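Local coordinates for protein probable N-glycosylase/DNA lyase (PDB 3N0U) that is probably an N-glycosylase/DNA lyase of the helix-hairpin-helix class, a mainly helical protein, at residues E26-V31 / D206-Y211; T46-F51 / K111-L116; G151-A156 / G199-K204. One frame throughout, in Å; residues are numbered along the deposited sequence.

Interaction 1 of 3, residues E26-V31 / D206-Y211; sequences EAKPLV and DLYLWY
Tyr-211 donates its phenol hydrogen to Glu-26, with 2.6 Å between Tyr-211 OH and Glu-26 OE1. The oxygen accepts through its anti lone pair, on the side away from OE2. Carboxylate and ring planes stand 86° apart, and OE1 lies at the edge of the ring, in its plane. Glu-26 CG sits between the backbone N and the carbonyl carbon (chi1 72°), and the chain beyond it is extended.

The methyl of Ala-27 lies over one face of the Tyr-211 ring, offset toward the rim. Ala-27 CB lies 3.8 Å from the Tyr-211 ring centroid, a CH-pi contact. At the ring edge stands Leu-30 CD1.

Tyr-208 lies against Ala-27, Lys-28 and Val-31 of helix 13-44. Val-31 CG2 sits over the centre of the Tyr-208 ring, 3.9 Å from its centroid. That methyl also reaches Leu-207, with 3.9 Å from Val-31 CG2 to Leu-207 CB. Val-31 CG1, anti to the backbone N, touches Tyr-208 CE2 at 3.8 Å. The Tyr-208 hydroxyl ends beside Lys-28, with 3.5 Å from Tyr-208 OH to Lys-28 CB.

The axes of segments 26-31 and 206-211 approach to 10.1 Å, their N-to-C directions 127° apart. Val-217 touches both Leu-30 and Tyr-211, while Phe-35 touches Leu-207.

Two aromatic rings thus receive methyl groups on their faces, Tyr-208 in buried surroundings. The polar bond is at the outer margin, where Glu-26 is exposed. The contact joins helix 13-44 to helix 202-214 mainly by apolar and CH-pi contacts, with one carboxylate, probably charged, holding the hydroxyl of Tyr-211.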
loop_
_atom_site.group_PDB
_atom_site.type_symbol
_atom_site.label_atom_id
_atom_site.label_comp_id
_atom_site.label_asym_id
_atom_site.label_seq_id
_atom_site.Cartn_x
_atom_site.Cartn_y
_atom_site.Cartn_z
ATOM N N GLU A 26 3.651 15.402 -16.160
ATOM C CA GLU A 26 3.968 14.157 -16.836
ATOM C C GLU A 26 3.482 12.933 -16.078
ATOM O O GLU A 26 3.182 11.901 -16.685
ATOM C CB GLU A 26 5.473 14.058 -17.150
ATOM C CG GLU A 26 6.392 13.819 -15.984
ATOM C CD GLU A 26 7.843 14.083 -16.360
ATOM O OE1 GLU A 26 8.721 13.263 -16.018
ATOM O OE2 GLU A 26 8.101 15.128 -16.972
ATOM N N ALA A 27 3.450 13.030 -14.753
ATOM C CA ALA A 27 3.064 11.905 -13.925
ATOM C C ALA A 27 1.558 11.782 -13.841
ATOM O O ALA A 27 1.038 10.692 -13.630
ATOM C CB ALA A 27 3.672 12.017 -12.532
ATOM N N LYS A 28 0.852 12.893 -14.003
ATOM C CA LYS A 28 -0.583 12.901 -13.721
ATOM C C LYS A 28 -1.384 11.845 -14.484
ATOM O O LYS A 28 -2.230 11.171 -13.899
ATOM C CB LYS A 28 -1.163 14.289 -13.935
ATOM C CG LYS A 28 -2.652 14.344 -13.700
ATOM C CD LYS A 28 -3.185 15.749 -13.789
ATOM C CE LYS A 28 -4.662 15.789 -13.381
ATOM N NZ LYS A 28 -5.193 17.176 -13.398
ATOM N N PRO A 29 -1.133 11.670 -15.784
ATOM C CA PRO A 29 -1.941 10.643 -16.476
ATOM C C PRO A 29 -1.713 9.248 -15.913
ATOM O O PRO A 29 -2.649 8.436 -15.842
ATOM C CB PRO A 29 -1.485 10.725 -17.941
ATOM C CG PRO A 29 -0.647 11.956 -18.040
ATOM C CD PRO A 29 -0.193 12.361 -16.682
ATOM N N LEU A 30 -0.486 8.952 -15.515
ATOM C CA LEU A 30 -0.205 7.650 -14.916
ATOM C C LEU A 30 -0.874 7.507 -13.559
ATOM O O LEU A 30 -1.409 6.455 -13.233
ATOM C CB LEU A 30 1.304 7.450 -14.766
ATOM C CG LEU A 30 2.116 7.405 -16.060
ATOM C CD1 LEU A 30 3.570 7.169 -15.712
ATOM C CD2 LEU A 30 1.604 6.310 -16.986
ATOM N N VAL A 31 -0.799 8.544 -12.744
ATOM C CA VAL A 31 -1.440 8.537 -11.437
ATOM C C VAL A 31 -2.950 8.363 -11.590
ATOM O O VAL A 31 -3.554 7.551 -10.894
ATOM C CB VAL A 31 -1.103 9.825 -10.672
ATOM C CG1 VAL A 31 -1.899 9.935 -9.378
ATOM C CG2 VAL A 31 0.390 9.885 -10.376
ATOM N N ASP A 206 0.859 9.958 -2.652
ATOM C CA ASP A 206 1.821 8.851 -2.538
ATOM C C ASP A 206 2.394 8.454 -3.898
ATOM O O ASP A 206 3.588 8.155 -4.020
ATOM C CB ASP A 206 1.149 7.623 -1.923
ATOM C CG ASP A 206 2.069 6.436 -1.852
ATOM O OD1 ASP A 206 2.904 6.379 -0.916
ATOM O OD2 ASP A 206 1.942 5.552 -2.717
ATOM N N LEU A 207 1.545 8.416 -4.920
ATOM C CA LEU A 207 2.015 8.019 -6.251
ATOM C C LEU A 207 2.908 9.071 -6.880
ATOM O O LEU A 207 3.853 8.731 -7.579
ATOM C CB LEU A 207 0.857 7.682 -7.168
ATOM C CG LEU A 207 0.023 6.499 -6.690
ATOM C CD1 LEU A 207 -1.099 6.281 -7.682
ATOM C CD2 LEU A 207 0.877 5.236 -6.551
ATOM N N TYR A 208 2.630 10.343 -6.625
ATOM C CA TYR A 208 3.537 11.385 -7.092
ATOM C C TYR A 208 4.895 11.246 -6.388
ATOM O O TYR A 208 5.935 11.384 -7.025
ATOM C CB TYR A 208 2.927 12.779 -6.883
ATOM C CG TYR A 208 1.807 13.097 -7.843
ATOM C CD1 TYR A 208 2.070 13.527 -9.130
ATOM C CD2 TYR A 208 0.479 12.991 -7.453
ATOM C CE1 TYR A 208 1.041 13.830 -10.009
ATOM C CE2 TYR A 208 -0.553 13.281 -8.327
ATOM C CZ TYR A 208 -0.257 13.712 -9.598
ATOM O OH TYR A 208 -1.248 13.995 -10.489
ATOM N N LEU A 209 4.888 10.979 -5.085
ATOM C CA LEU A 209 6.131 10.803 -4.327
ATOM C C LEU A 209 6.954 9.660 -4.911
ATOM O O LEU A 209 8.181 9.740 -5.038
ATOM C CB LEU A 209 5.836 10.524 -2.859
ATOM C CG LEU A 209 5.306 11.699 -2.033
ATOM C CD1 LEU A 209 4.986 11.224 -0.628
ATOM C CD2 LEU A 209 6.297 12.848 -1.983
ATOM N N TRP A 210 6.288 8.571 -5.270
ATOM C CA TRP A 210 7.031 7.430 -5.804
ATOM C C TRP A 210 7.552 7.650 -7.216
ATOM O O TRP A 210 8.566 7.063 -7.601
ATOM C CB TRP A 210 6.203 6.147 -5.731
ATOM C CG TRP A 210 6.477 5.372 -4.486
ATOM C CD1 TRP A 210 5.739 5.348 -3.342
ATOM C CD2 TRP A 210 7.594 4.519 -4.263
ATOM N NE1 TRP A 210 6.328 4.521 -2.419
ATOM C CE2 TRP A 210 7.469 3.994 -2.966
ATOM C CE3 TRP A 210 8.688 4.138 -5.045
ATOM C CZ2 TRP A 210 8.399 3.115 -2.427
ATOM C CZ3 TRP A 210 9.610 3.258 -4.513
ATOM C CH2 TRP A 210 9.462 2.758 -3.215
ATOM N N TYR A 211 6.886 8.510 -7.980
ATOM C CA TYR A 211 7.343 8.856 -9.324
ATOM C C TYR A 211 8.749 9.461 -9.282
ATOM O O TYR A 211 9.536 9.285 -10.196
ATOM C CB TYR A 211 6.350 9.807 -10.014
ATOM C CG TYR A 211 6.724 10.130 -11.435
ATOM C CD1 TYR A 211 6.312 9.318 -12.465
ATOM C CD2 TYR A 211 7.551 11.212 -11.743
ATOM C CE1 TYR A 211 6.670 9.586 -13.773
ATOM C CE2 TYR A 211 7.898 11.486 -13.034
ATOM C CZ TYR A 211 7.477 10.656 -14.049
ATOM O OH TYR A 211 7.838 10.898 -15.349
#

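Interaction 2 of 3, residues T46-F51 / K111-L116; sequences TEEDLF and KLLGKL
The first turn of helix 47-59 faces the bend between helices 99-109 and 116-121, with Glu-47 and Leu-116 closest at the backbone.

Glu-47 reaches across with its carboxylate, its chain bent at chi2 (-79°). Its OE1 accepts two backbone hydrogens. Glu-47 OE1 accepts from Leu-116 N at 2.9 Å through its syn lone pair. Gly-114 N also donates to Glu-47 OE1 at 2.8 Å, a weak, bent bond (142°). Glu-47 OE2 accepts from Lys-117 N, so both carboxylate oxygens serve the start of helix 116-121. Gly-114 turns the chain here with positive phi.

Next to the carboxylate lies an apolar layer. Leu-116 CB is 3.9 Å from Leu-50 CD1, and Leu-116 CD1 comes 3.6 Å from Phe-51 N. That methyl sits at the edge of the Phe-51 ring. Leu-113 crosses Phe-51 at about a right angle, with 3.7 Å from Leu-113 CD2 to Phe-51 CB. Leu-50 and Phe-51 are buried, and further out they meet Leu-41 and Val-80 respectively.

The helix that carries Glu-47 has its own cap. Thr-46 and Asp-49 form a capping box: Asp-49 N donates to Thr-46 OG1 at 3.0 Å, and Thr-46 N donates to Asp-49 OD2 at 3.1 Å. The second bond meets OD2 from above the carboxylate plane.

A carboxylate at the start of one helix thus binds amides at the start of another. The positive end of the helix 116-121 dipole would probably favour the charged form of Glu-47, and the leucines and Phe-51 form the apolar side of the same joint.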
loop_
_atom_site.group_PDB
_atom_site.type_symbol
_atom_site.label_atom_id
_atom_site.label_comp_id
_atom_site.label_asym_id
_atom_site.label_seq_id
_atom_site.Cartn_x
_atom_site.Cartn_y
_atom_site.Cartn_z
ATOM N N THR A 46 -14.940 -8.345 -6.242
ATOM C CA THR A 46 -15.527 -9.378 -5.413
ATOM C C THR A 46 -14.686 -9.557 -4.165
ATOM O O THR A 46 -13.591 -8.997 -4.058
ATOM C CB THR A 46 -15.547 -10.728 -6.140
ATOM O OG1 THR A 46 -14.201 -11.102 -6.450
ATOM C CG2 THR A 46 -16.358 -10.653 -7.441
ATOM N N GLU A 47 -15.188 -10.338 -3.221
ATOM C CA GLU A 47 -14.402 -10.661 -2.037
ATOM C C GLU A 47 -13.063 -11.264 -2.431
ATOM O O GLU A 47 -12.032 -10.921 -1.872
ATOM C CB GLU A 47 -15.156 -11.627 -1.110
ATOM C CG GLU A 47 -16.349 -11.016 -0.407
ATOM C CD GLU A 47 -15.973 -10.164 0.812
ATOM O OE1 GLU A 47 -14.876 -10.370 1.378
ATOM O OE2 GLU A 47 -16.789 -9.302 1.216
ATOM N N GLU A 48 -13.067 -12.174 -3.391
ATOM C CA GLU A 48 -11.818 -12.782 -3.813
ATOM C C GLU A 48 -10.887 -11.793 -4.488
ATOM O O GLU A 48 -9.671 -11.859 -4.276
ATOM C CB GLU A 48 -12.076 -13.971 -4.719
ATOM C CG GLU A 48 -12.721 -15.137 -3.978
ATOM C CD GLU A 48 -12.836 -16.391 -4.813
ATOM O OE1 GLU A 48 -12.449 -16.356 -5.999
ATOM O OE2 GLU A 48 -13.318 -17.414 -4.272
ATOM N N ASP A 49 -11.429 -10.878 -5.291
ATOM C CA ASP A 49 -10.587 -9.850 -5.897
ATOM C C ASP A 49 -9.899 -9.002 -4.806
ATOM O O ASP A 49 -8.708 -8.645 -4.889
ATOM C CB ASP A 49 -11.424 -8.906 -6.768
ATOM C CG ASP A 49 -11.998 -9.566 -8.011
ATOM O OD1 ASP A 49 -11.430 -10.579 -8.490
ATOM O OD2 ASP A 49 -13.024 -9.036 -8.530
ATOM N N LEU A 50 -10.658 -8.643 -3.785
ATOM C CA LEU A 50 -10.111 -7.843 -2.706
ATOM C C LEU A 50 -9.080 -8.660 -1.928
ATOM O O LEU A 50 -8.055 -8.139 -1.502
ATOM C CB LEU A 50 -11.230 -7.377 -1.770
ATOM C CG LEU A 50 -12.208 -6.378 -2.396
ATOM C CD1 LEU A 50 -13.360 -6.155 -1.472
ATOM C CD2 LEU A 50 -11.514 -5.062 -2.679
ATOM N N PHE A 51 -9.343 -9.947 -1.753
ATOM C CA PHE A 51 -8.407 -10.810 -1.048
ATOM C C PHE A 51 -7.064 -10.903 -1.775
ATOM O O PHE A 51 -5.998 -10.959 -1.151
ATOM C CB PHE A 51 -8.977 -12.224 -0.869
ATOM C CG PHE A 51 -8.145 -13.062 0.041
ATOM C CD1 PHE A 51 -7.199 -13.942 -0.463
ATOM C CD2 PHE A 51 -8.240 -12.898 1.408
ATOM C CE1 PHE A 51 -6.416 -14.694 0.394
ATOM C CE2 PHE A 51 -7.446 -13.619 2.256
ATOM C CZ PHE A 51 -6.531 -14.513 1.752
ATOM N N LYS A 111 -9.685 -16.290 6.638
ATOM C CA LYS A 111 -10.774 -16.057 7.583
ATOM C C LYS A 111 -11.531 -14.756 7.276
ATOM O O LYS A 111 -12.668 -14.579 7.726
ATOM C CB LYS A 111 -10.240 -15.984 9.023
ATOM C CG LYS A 111 -9.398 -14.748 9.280
ATOM C CD LYS A 111 -8.800 -14.700 10.682
ATOM C CE LYS A 111 -7.901 -13.463 10.814
ATOM N NZ LYS A 111 -7.310 -13.327 12.175
ATOM N N LEU A 112 -10.891 -13.847 6.540
ATOM C CA LEU A 112 -11.473 -12.531 6.244
ATOM C C LEU A 112 -12.337 -12.519 4.989
ATOM O O LEU A 112 -13.013 -11.531 4.722
ATOM C CB LEU A 112 -10.374 -11.474 6.085
ATOM C CG LEU A 112 -9.512 -11.291 7.325
ATOM C CD1 LEU A 112 -8.435 -10.251 7.052
ATOM C CD2 LEU A 112 -10.381 -10.908 8.539
ATOM N N LEU A 113 -12.312 -13.590 4.208
ATOM C CA LEU A 113 -13.215 -13.672 3.052
ATOM C C LEU A 113 -14.646 -13.572 3.557
ATOM O O LEU A 113 -15.040 -14.298 4.476
ATOM C CB LEU A 113 -13.026 -14.977 2.287
ATOM C CG LEU A 113 -11.715 -15.090 1.523
ATOM C CD1 LEU A 113 -11.409 -16.533 1.195
ATOM C CD2 LEU A 113 -11.818 -14.251 0.279
ATOM N N GLY A 114 -15.412 -12.677 2.947
ATOM C CA GLY A 114 -16.764 -12.388 3.391
ATOM C C GLY A 114 -16.884 -11.061 4.119
ATOM O O GLY A 114 -18.000 -10.531 4.278
ATOM N N LYS A 115 -15.746 -10.520 4.554
ATOM C CA LYS A 115 -15.719 -9.298 5.355
ATOM C C LYS A 115 -15.081 -8.120 4.615
ATOM O O LYS A 115 -15.204 -6.977 5.059
ATOM C CB LYS A 115 -14.909 -9.538 6.638
ATOM C CG LYS A 115 -15.535 -10.520 7.610
ATOM C CD LYS A 115 -14.565 -10.900 8.716
ATOM C CE LYS A 115 -15.308 -11.459 9.922
ATOM N NZ LYS A 115 -16.380 -12.416 9.531
ATOM N N LEU A 116 -14.402 -8.381 3.494
ATOM C CA LEU A 116 -13.575 -7.341 2.864
ATOM C C LEU A 116 -14.367 -6.247 2.151
ATOM O O LEU A 116 -13.960 -5.098 2.189
ATOM C CB LEU A 116 -12.544 -7.955 1.898
ATOM C CG LEU A 116 -11.525 -8.854 2.580
ATOM C CD1 LEU A 116 -10.595 -9.499 1.558
ATOM C CD2 LEU A 116 -10.712 -8.052 3.596
#

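Interaction 3 of 3, residues G151-A156 / G199-K204; sequences GVEDLA and GESPGK
Glu-153 meets the start of helix 202-214 with both backbone and side chain. Gly-203 N donates to Glu-153 O at 2.9 Å, with the donor tilted 34° from the carbonyl plane. Glu-153 O also lies 3.2 Å from Pro-202 CD. Ser-201 OG donates to Glu-153 OE1 at 2.8 Å, and Glu-153 OE1 accepts through its anti lone pair.

The serine oxygen lies between its own backbone N and carbonyl carbon (chi1 68°). From there it also accepts a weak bond from Lys-204 N. The Pro-202 ring rests against the loop carbonyls, with Pro-202 CB 3.6 Å from Leu-155 O. Gly-203 CA lies close against the Glu-153 backbone, and the glycine, having no side chain, fits there.

Waters extend the contact. Two bridge the Glu-153 carboxylate to Lys-204 NZ, one bond of the first bridge being weak. The charged atoms themselves stay apart, 4.3 Å between Glu-153 OE1 and Lys-204 NZ. A third water donates to both Leu-155 O and Pro-202 O.

Helix 13-44 supplies the outer charges: Glu-153 OE2 pairs with Lys-39, and Lys-204 NZ with Glu-32. Behind the loop, Ala-156 N bonds to Glu-188 of helix 181-198.

Both segments begin at the C-prime glycine of a Schellman motif, Gly-151 and Gly-199. Ser-201 is the N-cap of helix 202-214. The contact is a helix N-terminus packed on an interhelical loop in an all-helical glycosylase fold.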
loop_
_atom_site.group_PDB
_atom_site.type_symbol
_atom_site.label_atom_id
_atom_site.label_comp_id
_atom_site.label_asym_id
_atom_site.label_seq_id
_atom_site.Cartn_x
_atom_site.Cartn_y
_atom_site.Cartn_z
ATOM N N GLY A 151 -9.092 2.208 -3.655
ATOM C CA GLY A 151 -9.631 3.515 -3.991
ATOM C C GLY A 151 -9.681 4.526 -2.858
ATOM O O GLY A 151 -10.085 5.674 -3.080
ATOM N N VAL A 152 -9.284 4.131 -1.648
ATOM C CA VAL A 152 -9.311 5.072 -0.520
ATOM C C VAL A 152 -8.246 6.162 -0.683
ATOM O O VAL A 152 -7.085 5.874 -1.005
ATOM C CB VAL A 152 -9.123 4.346 0.836
ATOM C CG1 VAL A 152 -8.928 5.339 1.976
ATOM C CG2 VAL A 152 -10.329 3.429 1.123
ATOM N N GLU A 153 -8.629 7.417 -0.483
ATOM C CA GLU A 153 -7.685 8.510 -0.682
ATOM C C GLU A 153 -7.179 9.169 0.594
ATOM O O GLU A 153 -6.219 9.950 0.548
ATOM C CB GLU A 153 -8.307 9.553 -1.614
ATOM C CG GLU A 153 -8.448 9.017 -3.057
ATOM C CD GLU A 153 -8.939 10.039 -4.076
ATOM O OE1 GLU A 153 -8.293 11.111 -4.222
ATOM O OE2 GLU A 153 -9.954 9.746 -4.757
ATOM N N ASP A 154 -7.787 8.819 1.725
ATOM C CA ASP A 154 -7.586 9.513 2.991
ATOM C C ASP A 154 -6.289 9.168 3.725
ATOM O O ASP A 154 -5.918 9.876 4.671
ATOM C CB ASP A 154 -8.756 9.174 3.933
ATOM C CG ASP A 154 -10.122 9.304 3.257
ATOM O OD1 ASP A 154 -10.432 8.522 2.318
ATOM O OD2 ASP A 154 -10.902 10.172 3.694
ATOM N N LEU A 155 -5.613 8.094 3.307
ATOM C CA LEU A 155 -4.538 7.488 4.116
ATOM C C LEU A 155 -3.176 7.568 3.444
ATOM O O LEU A 155 -3.079 7.440 2.237
ATOM C CB LEU A 155 -4.852 6.013 4.397
ATOM C CG LEU A 155 -6.228 5.721 5.018
ATOM C CD1 LEU A 155 -6.344 4.207 5.293
ATOM C CD2 LEU A 155 -6.459 6.558 6.297
ATOM N N ALA A 156 -2.136 7.808 4.241
ATOM C CA ALA A 156 -0.758 7.725 3.770
ATOM C C ALA A 156 -0.188 6.336 3.936
ATOM O O ALA A 156 -0.547 5.602 4.871
ATOM C CB ALA A 156 0.112 8.694 4.536
ATOM N N GLY A 199 -2.086 20.116 -3.200
ATOM C CA GLY A 199 -3.392 19.993 -3.828
ATOM C C GLY A 199 -3.781 18.580 -4.249
ATOM O O GLY A 199 -4.517 18.410 -5.216
ATOM N N GLU A 200 -3.291 17.563 -3.543
ATOM C CA GLU A 200 -3.707 16.175 -3.796
ATOM C C GLU A 200 -4.086 15.466 -2.511
ATOM O O GLU A 200 -3.598 15.794 -1.432
ATOM C CB GLU A 200 -2.593 15.358 -4.472
ATOM C CG GLU A 200 -2.175 15.832 -5.851
ATOM C CD GLU A 200 -3.238 15.620 -6.925
ATOM O OE1 GLU A 200 -4.007 14.644 -6.832
ATOM O OE2 GLU A 200 -3.292 16.439 -7.882
ATOM N N SER A 201 -4.962 14.479 -2.635
ATOM C CA SER A 201 -5.271 13.591 -1.530
ATOM C C SER A 201 -4.039 12.771 -1.156
ATOM O O SER A 201 -3.190 12.509 -1.996
ATOM C CB SER A 201 -6.386 12.634 -1.935
ATOM O OG SER A 201 -5.909 11.737 -2.935
ATOM N N PRO A 202 -3.939 12.346 0.109
ATOM C CA PRO A 202 -2.826 11.479 0.509
ATOM C C PRO A 202 -2.641 10.255 -0.403
ATOM O O PRO A 202 -1.510 9.890 -0.726
ATOM C CB PRO A 202 -3.227 11.041 1.930
ATOM C CG PRO A 202 -4.014 12.222 2.448
ATOM C CD PRO A 202 -4.804 12.700 1.246
ATOM N N GLY A 203 -3.733 9.636 -0.837
ATOM C CA GLY A 203 -3.632 8.407 -1.600
ATOM C C GLY A 203 -2.997 8.623 -2.966
ATOM O O GLY A 203 -2.200 7.794 -3.442
ATOM N N LYS A 204 -3.348 9.729 -3.623
ATOM C CA LYS A 204 -2.726 10.070 -4.909
ATOM C C LYS A 204 -1.343 10.684 -4.721
ATOM O O LYS A 204 -0.434 10.453 -5.524
ATOM C CB LYS A 204 -3.617 11.044 -5.689
ATOM C CG LYS A 204 -4.814 10.374 -6.289
ATOM C CD LYS A 204 -5.642 11.280 -7.150
ATOM C CE LYS A 204 -6.860 10.530 -7.659
ATOM N NZ LYS A 204 -7.751 11.414 -8.469
HETATM O O HOH W 1 -8.427 13.116 -5.827
HETATM O O HOH W 2 -10.320 10.319 -7.857
HETATM O O HOH W 3 -1.305 6.794 0.182
#

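From the N terminus, helix 13-44 supplies the first half of interaction 1, and helix 47-59 then opens interaction 2. Interaction 2 closes at 111-116, at the entry to helix 116-121. Interaction 3 opens later, at 151-156, and closes at 199-204. Interaction 1 closes last, at 206-211. Its long loop encloses the other two, which follow in series and do not cross. Interactions 1 and 3 share helix 202-214 and touch, through Tyr-208 with Glu-200 and Val-31 with Lys-204. Together they tie that helix to helix 13-44 and to the 151-156 loop. Interaction 2 joins the start of helix 47-59 to the bend before helix 116-121. It lies across the chain's centre from interaction 1, their centres about 28 Å apart.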